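Local atomic coordinates of probable transcriptional regulator, LysR family protein (Rhodococcus sp., PDB entry 2QL3), a protein that probably acts as a DNA-binding transcription factor of the LysR family, here represented by its C-terminal LysR substrate-binding domain alone. Residues A136-G148 against L154-P168. Sequence-based numbering, arbitrary orientation.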
# COMPACT_ATOMS: atom_id res chain seq x y z
N ALA A 136 -2.96 -3.86 -7.02
CA ALA A 136 -3.84 -3.88 -5.84
C ALA A 136 -3.38 -2.91 -4.73
O ALA A 136 -4.03 -2.79 -3.67
CB ALA A 136 -4.01 -5.33 -5.28
N ASN A 137 -2.30 -2.17 -5.00
CA ASN A 137 -1.68 -1.28 -4.03
C ASN A 137 -2.13 0.18 -4.22
O ASN A 137 -1.93 0.74 -5.25
CB ASN A 137 -0.18 -1.35 -4.14
CG ASN A 137 0.53 -0.66 -2.96
OD1 ASN A 137 -0.08 -0.45 -1.89
ND2 ASN A 137 1.78 -0.32 -3.14
N PHE A 138 -2.77 0.76 -3.22
CA PHE A 138 -3.35 2.10 -3.35
C PHE A 138 -2.32 3.13 -3.72
O PHE A 138 -2.55 3.96 -4.58
CB PHE A 138 -4.04 2.47 -2.04
CG PHE A 138 -4.97 3.61 -2.09
CD1 PHE A 138 -6.34 3.40 -2.23
CD2 PHE A 138 -4.53 4.89 -1.81
CE1 PHE A 138 -7.27 4.48 -2.21
CE2 PHE A 138 -5.44 5.96 -1.79
CZ PHE A 138 -6.80 5.76 -2.01
N GLU A 139 -1.18 3.09 -3.05
CA GLU A 139 -0.14 4.08 -3.32
C GLU A 139 0.52 3.86 -4.67
O GLU A 139 0.95 4.81 -5.30
CB GLU A 139 0.94 4.08 -2.26
CG GLU A 139 1.96 5.24 -2.43
CD GLU A 139 1.33 6.65 -2.44
OE1 GLU A 139 2.00 7.60 -2.90
OE2 GLU A 139 0.16 6.83 -2.01
N THR A 140 0.60 2.60 -5.11
CA THR A 140 1.09 2.39 -6.45
C THR A 140 0.19 3.08 -7.48
O THR A 140 0.69 3.69 -8.44
CB THR A 140 1.28 0.89 -6.76
OG1 THR A 140 2.23 0.34 -5.82
CG2 THR A 140 1.77 0.70 -8.21
N ALA A 141 -1.13 3.04 -7.27
CA ALA A 141 -2.04 3.69 -8.19
C ALA A 141 -1.78 5.19 -8.17
O ALA A 141 -1.68 5.78 -9.22
CB ALA A 141 -3.50 3.41 -7.83
N ARG A 142 -1.72 5.80 -7.00
CA ARG A 142 -1.47 7.27 -6.87
C ARG A 142 -0.13 7.63 -7.42
O ARG A 142 -0.03 8.63 -8.17
CB ARG A 142 -1.51 7.73 -5.39
CG ARG A 142 -2.85 7.61 -4.74
CD ARG A 142 -2.78 8.05 -3.26
NE ARG A 142 -2.72 9.51 -3.14
CZ ARG A 142 -1.71 10.20 -2.63
NH1 ARG A 142 -1.80 11.53 -2.55
NH2 ARG A 142 -0.62 9.60 -2.21
N ALA A 143 0.90 6.82 -7.12
CA ALA A 143 2.26 7.13 -7.60
C ALA A 143 2.37 7.04 -9.13
O ALA A 143 3.03 7.89 -9.75
CB ALA A 143 3.26 6.22 -6.98
N PHE A 144 1.73 6.03 -9.73
CA PHE A 144 1.72 5.88 -11.19
C PHE A 144 1.00 7.08 -11.85
O PHE A 144 1.48 7.66 -12.81
CB PHE A 144 1.06 4.56 -11.63
CG PHE A 144 1.98 3.35 -11.67
CD1 PHE A 144 3.09 3.26 -10.89
CD2 PHE A 144 1.69 2.28 -12.53
CE1 PHE A 144 3.94 2.16 -10.93
CE2 PHE A 144 2.55 1.16 -12.57
CZ PHE A 144 3.65 1.10 -11.75
N VAL A 145 -0.16 7.45 -11.36
CA VAL A 145 -0.90 8.60 -11.89
C VAL A 145 -0.09 9.92 -11.71
O VAL A 145 -0.05 10.76 -12.62
CB VAL A 145 -2.32 8.68 -11.21
CG1 VAL A 145 -2.97 9.99 -11.46
CG2 VAL A 145 -3.24 7.53 -11.74
N GLY A 146 0.56 10.11 -10.56
CA GLY A 146 1.29 11.35 -10.29
C GLY A 146 2.47 11.50 -11.27
O GLY A 146 2.82 12.59 -11.70
N ARG A 147 3.07 10.36 -11.62
CA ARG A 147 4.14 10.29 -12.61
C ARG A 147 3.68 10.39 -14.09
O ARG A 147 4.47 10.63 -14.94
CB ARG A 147 5.02 9.03 -12.34
CG ARG A 147 6.14 8.83 -13.32
CD ARG A 147 7.20 9.96 -13.32
NE ARG A 147 7.90 10.05 -12.03
CZ ARG A 147 9.02 10.75 -11.80
NH1 ARG A 147 9.61 11.43 -12.77
NH2 ARG A 147 9.57 10.74 -10.59
N GLY A 148 2.40 10.25 -14.40
CA GLY A 148 1.93 10.48 -15.75
C GLY A 148 1.55 9.21 -16.49
O GLY A 148 1.29 9.28 -17.69
N LEU A 154 -10.53 6.70 -7.32
CA LEU A 154 -10.27 6.28 -5.95
C LEU A 154 -11.41 6.71 -5.04
O LEU A 154 -12.02 7.77 -5.23
CB LEU A 154 -8.93 6.86 -5.42
CG LEU A 154 -7.58 6.42 -6.08
CD1 LEU A 154 -6.45 7.27 -5.57
CD2 LEU A 154 -7.21 4.90 -6.02
N LEU A 155 -11.64 5.89 -4.02
CA LEU A 155 -12.74 6.06 -3.08
C LEU A 155 -12.25 6.86 -1.87
O LEU A 155 -13.06 7.30 -1.05
CB LEU A 155 -13.29 4.69 -2.62
CG LEU A 155 -14.33 4.06 -3.56
CD1 LEU A 155 -15.63 4.82 -3.40
CD2 LEU A 155 -13.94 4.14 -5.03
N GLN A 156 -10.95 6.99 -1.74
CA GLN A 156 -10.44 7.77 -0.65
C GLN A 156 -9.33 8.71 -1.10
O GLN A 156 -8.70 8.52 -2.14
CB GLN A 156 -9.91 6.86 0.45
CG GLN A 156 -10.90 5.80 0.91
CD GLN A 156 -10.31 5.01 1.99
OE1 GLN A 156 -9.76 3.91 1.75
NE2 GLN A 156 -10.33 5.57 3.19
N ARG A 157 -9.08 9.69 -0.26
CA ARG A 157 -8.14 10.75 -0.57
C ARG A 157 -7.20 11.00 0.60
O ARG A 157 -7.58 11.63 1.56
CB ARG A 157 -8.89 12.04 -0.94
CG ARG A 157 -7.98 13.25 -0.94
CD ARG A 157 -8.05 14.18 -2.07
NE ARG A 157 -8.97 15.28 -1.90
CZ ARG A 157 -8.81 16.54 -2.35
NH1 ARG A 157 -9.79 17.40 -2.13
NH2 ARG A 157 -7.72 16.98 -2.97
N PRO A 158 -5.93 10.54 0.49
CA PRO A 158 -4.89 10.92 1.46
C PRO A 158 -4.88 12.41 1.72
O PRO A 158 -5.07 13.21 0.79
CB PRO A 158 -3.59 10.46 0.80
CG PRO A 158 -4.03 9.26 -0.01
CD PRO A 158 -5.40 9.64 -0.56
N ARG A 159 -4.59 12.79 2.95
CA ARG A 159 -4.68 14.21 3.33
C ARG A 159 -3.78 15.18 2.59
O ARG A 159 -4.15 16.36 2.42
CB ARG A 159 -4.54 14.39 4.86
CG ARG A 159 -5.73 15.23 5.41
CD ARG A 159 -6.12 14.98 6.87
NE ARG A 159 -7.45 14.40 7.06
CZ ARG A 159 -7.73 13.44 7.95
NH1 ARG A 159 -6.77 12.93 8.72
NH2 ARG A 159 -8.97 12.96 8.08
N VAL A 160 -2.59 14.70 2.16
CA VAL A 160 -1.64 15.48 1.41
C VAL A 160 -1.54 14.96 -0.03
O VAL A 160 -1.22 13.79 -0.23
CB VAL A 160 -0.25 15.47 2.09
CG1 VAL A 160 0.70 16.45 1.44
CG2 VAL A 160 -0.40 15.87 3.50
N ASP A 161 -1.81 15.80 -1.03
CA ASP A 161 -1.89 15.34 -2.44
C ASP A 161 -0.50 15.06 -3.07
O ASP A 161 -0.16 15.62 -4.14
CB ASP A 161 -2.63 16.36 -3.32
CG ASP A 161 -4.16 16.41 -3.08
OD1 ASP A 161 -4.76 17.40 -3.58
OD2 ASP A 161 -4.77 15.49 -2.45
N VAL A 162 0.30 14.22 -2.40
CA VAL A 162 1.69 13.98 -2.81
C VAL A 162 1.91 12.48 -2.73
O VAL A 162 1.33 11.81 -1.87
CB VAL A 162 2.72 14.79 -1.93
CG1 VAL A 162 4.13 14.51 -2.34
CG2 VAL A 162 2.50 16.32 -2.16
N THR A 163 2.69 11.95 -3.67
CA THR A 163 2.93 10.54 -3.77
C THR A 163 4.25 10.26 -3.10
O THR A 163 4.96 11.20 -2.66
CB THR A 163 2.98 10.06 -5.24
OG1 THR A 163 4.22 10.48 -5.82
CG2 THR A 163 1.77 10.57 -6.11
N TYR A 164 4.63 8.98 -3.04
CA TYR A 164 5.94 8.61 -2.44
C TYR A 164 7.16 9.17 -3.18
O TYR A 164 8.21 9.32 -2.59
CB TYR A 164 6.10 7.08 -2.36
CG TYR A 164 5.35 6.34 -1.23
CD1 TYR A 164 5.46 4.94 -1.11
CD2 TYR A 164 4.55 7.02 -0.30
CE1 TYR A 164 4.83 4.25 -0.07
CE2 TYR A 164 3.90 6.34 0.74
CZ TYR A 164 4.05 4.96 0.85
OH TYR A 164 3.43 4.30 1.87
N GLU A 165 7.05 9.44 -4.48
CA GLU A 165 8.13 10.06 -5.21
C GLU A 165 8.18 11.59 -5.02
O GLU A 165 9.08 12.25 -5.54
CB GLU A 165 8.04 9.80 -6.69
CG GLU A 165 7.89 8.37 -7.06
CD GLU A 165 7.92 8.16 -8.57
OE1 GLU A 165 7.06 8.76 -9.26
OE2 GLU A 165 8.81 7.42 -9.04
N GLY A 166 7.24 12.16 -4.25
CA GLY A 166 7.17 13.60 -4.04
C GLY A 166 6.48 14.33 -5.18
O GLY A 166 6.76 15.53 -5.39
N LEU A 167 5.64 13.63 -5.96
CA LEU A 167 4.92 14.28 -7.05
C LEU A 167 3.49 14.60 -6.65
O LEU A 167 2.93 13.91 -5.79
CB LEU A 167 4.94 13.41 -8.30
CG LEU A 167 6.29 13.32 -8.96
CD1 LEU A 167 6.12 12.56 -10.24
CD2 LEU A 167 6.95 14.72 -9.25
N PRO A 168 2.90 15.67 -7.24
CA PRO A 168 1.54 15.98 -6.82
C PRO A 168 0.55 15.15 -7.60
O PRO A 168 0.84 14.57 -8.66
CB PRO A 168 1.39 17.46 -7.16
CG PRO A 168 2.19 17.59 -8.42
CD PRO A 168 3.38 16.63 -8.27
O HOH W 1 -4.34 12.91 -1.88
O HOH W 2 4.65 9.70 -8.28
O HOH W 3 2.04 14.99 -11.08
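R142, on helix 138-147, reaches into the segment 154-168, a loop that leaves strand 152-154, and both its terminal nitrogens converge on a single carbonyl oxygen: NH1 and NH2 both bond V162 O, NH2 at 3.0 Å. They approach from the same face of the carbonyl, above its plane. A bend at chi3 (76°) turns the guanidinium that way. NH2 also makes a salt bridge to E139 OE2 at 2.9 Å, received on the syn lone pair of that oxygen, in the guanidinium plane, while a water ties NH1 to P158 O and D161 OD2. E139 OE1 takes the backbone N of Y164 at 3.0 Å on its anti side. Farther along, R147 NE makes a salt bridge to E165 OE1 at 3.2 Å, nearly straight (164°), with L167 CD1 over the guanidinium face.

P158 CG packs over one face of the R142 guanidinium, toward its rim, 3.4 Å from R142 NE. E139 CG sits over the centre of the Y164 ring, a CH-pi contact, and L154 CD2 makes another on a face of F138. T163 CG2 lies against R142 O, 3.4 Å away, and faces G146.

A leucine in place of R142 would probably leave V162 O without its two donors and E139 without its intrachain cation. E139 OE2 also bonds Y164 OH of the second subunit, so this charged network joins the loop's hold on the helix to the dimer interface.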